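Local coordinates for ancillary protein 1 (Streptococcus pyogenes, PDB 2XI9) that acts as a pilus-presented adhesin that probably binds collagen and carries an internal thioester bond required for efficient host cell interaction, at residues A[95-100]-A[109-114]; A[229-232]-A[237-240]. All blocks are in the same frame, centred on the assembly; numbering follows the deposited sequence.

Contact 1 of 2, residues A[95-100]-A[109-114]; sequences TFKVEA and GKQIEN
Lys97 reaches across to Gln111, and this one side-chain pair makes the contact. The two CA atoms, Lys97 CA and Gln111 CA, are 8.6 Å apart, so the backbones do not meet. Lys97 CG lies anti to the backbone N (chi1 -180°), and a bend at chi3, 95°, turns the end of the chain toward the amide. Lys97 NZ gives a weak hydrogen bond to Gln111 OE1 at 2.9 Å. The oxygen lies almost beside the CE-NZ bond: the angle CE-NZ-OE1 is about 81°, smaller than an ammonium hydrogen would favour. Lys97 CE is therefore nearly as close to Gln111 OE1, at 3.1 Å. The lysine chain comes in from one side of the amide plane, and NZ ends almost in that plane, beside the oxygen. Gln111 is extended beyond CG and crosses the lysine chain at about a right angle. Two residues on, Glu99 also points toward 109-114 but stops short of it. Glu99 OE2 is 4.1 Å from Lys97 NZ, where its charge may still favour the ammonium group. The contact lies at the surface of the prealbumin-like fold domain. Strands 94-99 and 110-113 run parallel to each other on either side of strand 102-107, which is antiparallel to both. Lys97 pairs through its backbone with Tyr104 of that middle strand, and both Gln111 and Glu99 touch Tyr104. Strand 75-83 flanks 94-99 on the other side, while 110-113 is the outermost strand at its end of the sheet.

Contact 2 of 2, residues A[229-232]-A[237-240]; sequences QAIE and TETQ
Glu238 OE1 is gripped by Tyr224 OH and Gly228 N, while its partner oxygen OE2 reaches Gln229 O through a water. The water donates to Glu238 OE2 at 2.7 Å and to Gln229 O, also at 2.7 Å. It bridges Gln229 O and Glu238 OE2, which are 4.3 Å apart. Nearer the backbone, the contact is apolar. Ile231 CG1 stands anti to its carbonyl carbon (chi1 -51°), which sends CG1 and CD1 to the helix start. The side chain lies across the Glu238 chain at about a right angle. Ile231 CG1 and CD1 both meet Glu238 CG at 3.9 Å. Ile231 also touches Leu236 and Leu241. The Gln229 side chain has separate polar partners: its OE1 accepts from Arg225 N and Glu226 N. Thr237 is the N-cap of helix 238-253. Gln240 N bonds to Thr237 OG1 at 3.1 Å with an angle of 158°, and Thr237 N bonds back to Gln240 OE1. This capping box closes the first turn within its own segment, and the contact packs loop 229-232 against that turn in the thioester domain. The Glu238 carboxylate sits in the first turn, where the helix dipole would probably favour its negative charge. OE1 takes a direct bond from the loop backbone at Gly228 N, whereas OE2 is joined to Gln229 O by water.

From the N terminus, strand 26-33 enters a mixed sheet, and the chain then makes the strands of a six-stranded antiparallel sheet in the prealbumin-like fold domain. Contact 1 closes a loop of eight residues there, mostly strand 102-107, and adds one weak side-chain bond between the two strands flanking it. The chain then passes through strands 127-130, 146-149 and 155-160 and helix 209-222. Contact 2 follows, closing a short loop of four residues just before helix 238-253 of the thioester domain. The two contacts are in series: neither encloses or crosses the other. The nearest atoms of contact 1 and contact 2 are about 25 Å apart. Each is local to its own domain.

Contact 1 of 2, residues A[95-100]-A[109-114]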
ATOM      1  N   THR A  95      18.812   7.788  11.722  1.00 37.71           N
ATOM      2  CA  THR A  95      20.163   7.586  11.222  1.00 38.82           C
ATOM      3  C   THR A  95      20.069   6.768   9.937  1.00 36.19           C
ATOM      4  O   THR A  95      19.363   5.759   9.897  1.00 33.57           O
ATOM      5  CB  THR A  95      21.034   6.867  12.270  1.00 41.93           C
ATOM      6  OG1 THR A  95      21.045   7.637  13.482  1.00 44.77           O
ATOM      7  CG2 THR A  95      22.470   6.698  11.771  1.00 44.50           C
ATOM      8  N   PHE A  96      20.758   7.220   8.888  1.00 35.99           N
ATOM      9  CA  PHE A  96      20.823   6.478   7.641  1.00 34.08           C
ATOM     10  C   PHE A  96      22.202   6.573   6.996  1.00 36.61           C
ATOM     11  O   PHE A  96      22.962   7.512   7.266  1.00 39.60           O
ATOM     12  CB  PHE A  96      19.705   6.908   6.675  1.00 31.71           C
ATOM     13  CG  PHE A  96      19.790   8.334   6.195  1.00 30.70           C
ATOM     14  CD1 PHE A  96      20.344   8.630   4.960  1.00 31.35           C
ATOM     15  CD2 PHE A  96      19.269   9.369   6.951  1.00 30.75           C
ATOM     16  CE1 PHE A  96      20.411   9.944   4.503  1.00 32.16           C
ATOM     17  CE2 PHE A  96      19.322  10.699   6.498  1.00 30.48           C
ATOM     18  CZ  PHE A  96      19.898  10.984   5.277  1.00 31.47           C
ATOM     19  N   LYS A  97      22.533   5.570   6.193  1.00 35.73           N
ATOM     20  CA  LYS A  97      23.813   5.479   5.509  1.00 38.39           C
ATOM     21  C   LYS A  97      23.593   5.494   4.004  1.00 37.54           C
ATOM     22  O   LYS A  97      22.708   4.791   3.495  1.00 34.79           O
ATOM     23  CB  LYS A  97      24.539   4.198   5.929  1.00 39.94           C
ATOM     24  CG  LYS A  97      25.905   3.993   5.283  1.00 43.83           C
ATOM     25  CD  LYS A  97      26.876   3.175   6.173  1.00 49.30           C
ATOM     26  CE  LYS A  97      26.862   1.679   5.826  1.00 50.85           C
ATOM     27  NZ  LYS A  97      27.611   0.844   6.836  1.00 53.84           N
ATOM     28  N   VAL A  98      24.356   6.323   3.296  1.00 39.79           N
ATOM     29  CA  VAL A  98      24.401   6.268   1.839  1.00 40.14           C
ATOM     30  C   VAL A  98      25.687   5.592   1.435  1.00 44.58           C
ATOM     31  O   VAL A  98      26.764   5.939   1.929  1.00 47.55           O
ATOM     32  CB  VAL A  98      24.340   7.647   1.185  1.00 40.85           C
ATOM     33  CG1 VAL A  98      24.316   7.507  -0.344  1.00 40.19           C
ATOM     34  CG2 VAL A  98      23.143   8.416   1.686  1.00 37.59           C
ATOM     35  N   GLU A  99      25.585   4.635   0.527  1.00 45.41           N
ATOM     36  CA  GLU A  99      26.732   3.815   0.174  1.00 49.85           C
ATOM     37  C   GLU A  99      26.521   3.179  -1.191  1.00 49.75           C
ATOM     38  O   GLU A  99      25.789   2.200  -1.320  1.00 47.88           O
ATOM     39  CB  GLU A  99      26.926   2.746   1.251  1.00 50.43           C
ATOM     40  CG  GLU A  99      28.182   1.921   1.144  1.00 56.17           C
ATOM     41  CD  GLU A  99      28.262   0.889   2.255  1.00 59.00           C
ATOM     42  OE1 GLU A  99      27.391  -0.014   2.291  1.00 59.43           O
ATOM     43  OE2 GLU A  99      29.179   0.989   3.096  1.00 63.43           O
ATOM     44  N   ALA A 100      27.143   3.771  -2.210  1.00 52.56           N
ATOM     45  CA  ALA A 100      27.207   3.179  -3.542  1.00 53.75           C
ATOM     46  C   ALA A 100      25.847   3.108  -4.236  1.00 50.59           C
ATOM     47  O   ALA A 100      25.488   2.081  -4.793  1.00 50.56           O
ATOM     48  CB  ALA A 100      27.842   1.784  -3.459  1.00 55.67           C
ATOM     49  N   GLY A 109      21.679  -1.267  16.158  1.00 59.40           N
ATOM     50  CA  GLY A 109      22.526  -2.398  15.765  1.00 59.93           C
ATOM     51  C   GLY A 109      22.103  -3.119  14.492  1.00 56.18           C
ATOM     52  O   GLY A 109      22.715  -4.129  14.118  1.00 57.31           O
ATOM     53  N   LYS A 110      21.064  -2.603  13.835  1.00 51.53           N
ATOM     54  CA  LYS A 110      20.512  -3.195  12.630  1.00 48.19           C
ATOM     55  C   LYS A 110      20.650  -2.199  11.499  1.00 45.08           C
ATOM     56  O   LYS A 110      20.269  -1.035  11.647  1.00 44.89           O
ATOM     57  CB  LYS A 110      19.027  -3.503  12.800  1.00 46.53           C
ATOM     58  CG  LYS A 110      18.644  -4.263  14.049  1.00 50.16           C
ATOM     59  CD  LYS A 110      18.622  -5.774  13.824  1.00 52.61           C
ATOM     60  CE  LYS A 110      17.356  -6.212  13.115  1.00 50.46           C
ATOM     61  NZ  LYS A 110      17.287  -7.694  13.002  1.00 53.92           N
ATOM     62  N   GLN A 111      21.151  -2.662  10.360  1.00 43.31           N
ATOM     63  CA  GLN A 111      21.191  -1.871   9.140  1.00 40.33           C
ATOM     64  C   GLN A 111      20.347  -2.565   8.057  1.00 37.36           C
ATOM     65  O   GLN A 111      20.639  -3.692   7.647  1.00 37.21           O
ATOM     66  CB  GLN A 111      22.630  -1.688   8.656  1.00 42.17           C
ATOM     67  CG  GLN A 111      22.743  -0.817   7.402  1.00 41.15           C
ATOM     68  CD  GLN A 111      24.178  -0.599   6.963  1.00 45.33           C
ATOM     69  OE1 GLN A 111      24.924   0.135   7.614  1.00 46.15           O
ATOM     70  NE2 GLN A 111      24.576  -1.243   5.850  1.00 45.74           N
ATOM     71  N   ILE A 112      19.309  -1.883   7.593  1.00 34.27           N
ATOM     72  CA  ILE A 112      18.410  -2.449   6.592  1.00 32.24           C
ATOM     73  C   ILE A 112      18.308  -1.539   5.384  1.00 29.70           C
ATOM     74  O   ILE A 112      18.417  -0.316   5.510  1.00 28.44           O
ATOM     75  CB  ILE A 112      17.002  -2.764   7.191  1.00 32.06           C
ATOM     76  CG1 ILE A 112      16.098  -1.528   7.253  1.00 32.51           C
ATOM     77  CG2 ILE A 112      17.141  -3.386   8.593  1.00 35.36           C
ATOM     78  CD1 ILE A 112      14.631  -1.880   7.319  1.00 33.69           C
ATOM     79  N   GLU A 113      18.110  -2.135   4.213  1.00 28.45           N
ATOM     80  CA  GLU A 113      17.819  -1.375   3.014  1.00 27.43           C
ATOM     81  C   GLU A 113      16.625  -0.473   3.275  1.00 24.25           C
ATOM     82  O   GLU A 113      15.643  -0.894   3.897  1.00 21.47           O
ATOM     83  CB  GLU A 113      17.532  -2.293   1.823  1.00 28.48           C
ATOM     84  CG  GLU A 113      17.113  -1.508   0.587  1.00 32.17           C
ATOM     85  CD  GLU A 113      17.064  -2.317  -0.693  1.00 36.90           C
ATOM     86  OE1 GLU A 113      16.425  -1.805  -1.652  1.00 41.38           O
ATOM     87  OE2 GLU A 113      17.640  -3.438  -0.749  1.00 41.64           O
ATOM     88  N   ASN A 114      16.710   0.768   2.807  1.00 23.09           N
ATOM     89  CA  ASN A 114      15.633   1.734   2.989  1.00 21.30           C
ATOM     90  C   ASN A 114      14.274   1.161   2.551  1.00 19.87           C
ATOM     91  O   ASN A 114      14.099   0.814   1.391  1.00 18.34           O
ATOM     92  CB  ASN A 114      15.953   2.992   2.205  1.00 21.82           C
ATOM     93  CG  ASN A 114      14.965   4.103   2.418  1.00 20.61           C
ATOM     94  OD1 ASN A 114      14.136   4.101   3.345  1.00 19.43           O
ATOM     95  ND2 ASN A 114      15.031   5.067   1.529  1.00 18.89           N
TER

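Contact 2 of 2, residues A[229-232]-A[237-240]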
ATOM      1  N   GLN A 229      -4.320 -14.729 -17.235  1.00 24.06           N
ATOM      2  CA  GLN A 229      -3.415 -15.755 -16.705  1.00 24.54           C
ATOM      3  C   GLN A 229      -4.102 -17.124 -16.617  1.00 25.83           C
ATOM      4  O   GLN A 229      -5.301 -17.213 -16.473  1.00 26.00           O
ATOM      5  CB  GLN A 229      -2.846 -15.384 -15.336  1.00 22.98           C
ATOM      6  CG  GLN A 229      -3.791 -15.538 -14.166  1.00 21.41           C
ATOM      7  CD  GLN A 229      -3.098 -15.240 -12.853  1.00 18.91           C
ATOM      8  OE1 GLN A 229      -2.656 -14.127 -12.631  1.00 13.48           O
ATOM      9  NE2 GLN A 229      -3.023 -16.219 -11.975  1.00 16.05           N
ATOM     10  N   ALA A 230      -3.295 -18.164 -16.674  1.00 27.37           N
ATOM     11  CA  ALA A 230      -3.727 -19.550 -16.504  1.00 28.46           C
ATOM     12  C   ALA A 230      -4.348 -19.753 -15.124  1.00 27.36           C
ATOM     13  O   ALA A 230      -3.678 -19.498 -14.135  1.00 26.87           O
ATOM     14  CB  ALA A 230      -2.512 -20.437 -16.629  1.00 30.03           C
ATOM     15  N   ILE A 231      -5.611 -20.174 -15.036  1.00 27.53           N
ATOM     16  CA  ILE A 231      -6.197 -20.499 -13.707  1.00 26.68           C
ATOM     17  C   ILE A 231      -6.087 -22.036 -13.518  1.00 28.42           C
ATOM     18  O   ILE A 231      -6.694 -22.817 -14.229  1.00 28.61           O
ATOM     19  CB  ILE A 231      -7.673 -20.058 -13.534  1.00 26.63           C
ATOM     20  CG1 ILE A 231      -7.898 -18.583 -13.908  1.00 24.59           C
ATOM     21  CG2 ILE A 231      -8.097 -20.274 -12.078  1.00 24.05           C
ATOM     22  CD1 ILE A 231      -7.082 -17.574 -13.091  1.00 20.87           C
ATOM     23  N   GLU A 232      -5.300 -22.448 -12.549  1.00 29.09           N
ATOM     24  CA  GLU A 232      -4.960 -23.848 -12.391  1.00 31.69           C
ATOM     25  C   GLU A 232      -5.956 -24.576 -11.500  1.00 31.72           C
ATOM     26  O   GLU A 232      -6.087 -25.784 -11.584  1.00 33.47           O
ATOM     27  CB  GLU A 232      -3.571 -23.935 -11.783  1.00 32.81           C
ATOM     28  CG  GLU A 232      -2.517 -23.232 -12.633  1.00 35.50           C
ATOM     29  CD  GLU A 232      -1.108 -23.413 -12.109  1.00 39.59           C
ATOM     30  OE1 GLU A 232      -0.890 -23.353 -10.862  1.00 42.17           O
ATOM     31  OE2 GLU A 232      -0.214 -23.604 -12.962  1.00 44.64           O
ATOM     32  N   THR A 237     -12.901 -19.540 -12.268  1.00 18.04           N
ATOM     33  CA  THR A 237     -12.774 -18.524 -13.319  1.00 16.93           C
ATOM     34  C   THR A 237     -11.754 -17.475 -12.899  1.00 15.00           C
ATOM     35  O   THR A 237     -11.339 -17.447 -11.751  1.00 12.94           O
ATOM     36  CB  THR A 237     -14.126 -17.831 -13.549  1.00 17.89           C
ATOM     37  OG1 THR A 237     -14.490 -17.121 -12.367  1.00 14.54           O
ATOM     38  CG2 THR A 237     -15.238 -18.861 -13.931  1.00 19.20           C
ATOM     39  N   GLU A 238     -11.377 -16.567 -13.806  1.00 14.19           N
ATOM     40  CA  GLU A 238     -10.460 -15.490 -13.428  1.00 13.38           C
ATOM     41  C   GLU A 238     -11.067 -14.646 -12.316  1.00 12.01           C
ATOM     42  O   GLU A 238     -10.385 -14.224 -11.372  1.00 11.54           O
ATOM     43  CB  GLU A 238     -10.151 -14.603 -14.648  1.00 14.24           C
ATOM     44  CG  GLU A 238      -9.075 -15.216 -15.552  1.00 14.90           C
ATOM     45  CD  GLU A 238      -8.636 -14.319 -16.711  1.00 18.46           C
ATOM     46  OE1 GLU A 238      -8.335 -13.134 -16.526  1.00 19.88           O
ATOM     47  OE2 GLU A 238      -8.586 -14.822 -17.835  1.00 26.16           O
ATOM     48  N   THR A 239     -12.363 -14.350 -12.443  1.00 12.00           N
ATOM     49  CA  THR A 239     -13.008 -13.501 -11.454  1.00 12.09           C
ATOM     50  C   THR A 239     -13.018 -14.178 -10.080  1.00 11.07           C
ATOM     51  O   THR A 239     -12.814 -13.514  -9.079  1.00 11.13           O
ATOM     52  CB  THR A 239     -14.412 -13.090 -11.905  1.00 13.27           C
ATOM     53  OG1 THR A 239     -14.287 -12.234 -13.059  1.00 17.29           O
ATOM     54  CG2 THR A 239     -15.156 -12.330 -10.804  1.00 12.22           C
ATOM     55  N   GLN A 240     -13.250 -15.485 -10.054  1.00 12.11           N
ATOM     56  CA  GLN A 240     -13.262 -16.238  -8.802  1.00 11.66           C
ATOM     57  C   GLN A 240     -11.858 -16.215  -8.139  1.00 11.07           C
ATOM     58  O   GLN A 240     -11.755 -16.004  -6.924  1.00  9.53           O
ATOM     59  CB  GLN A 240     -13.806 -17.645  -9.005  1.00 13.63           C
ATOM     60  CG  GLN A 240     -15.327 -17.657  -9.252  1.00 14.21           C
ATOM     61  CD  GLN A 240     -15.896 -18.960  -9.699  1.00 18.35           C
ATOM     62  OE1 GLN A 240     -15.185 -19.842 -10.190  1.00 19.88           O
ATOM     63  NE2 GLN A 240     -17.222 -19.100  -9.547  1.00 17.86           N
TER
HETATM   64  O   HOH W   1      -7.537 -17.350 -17.922  1.00 28.55           O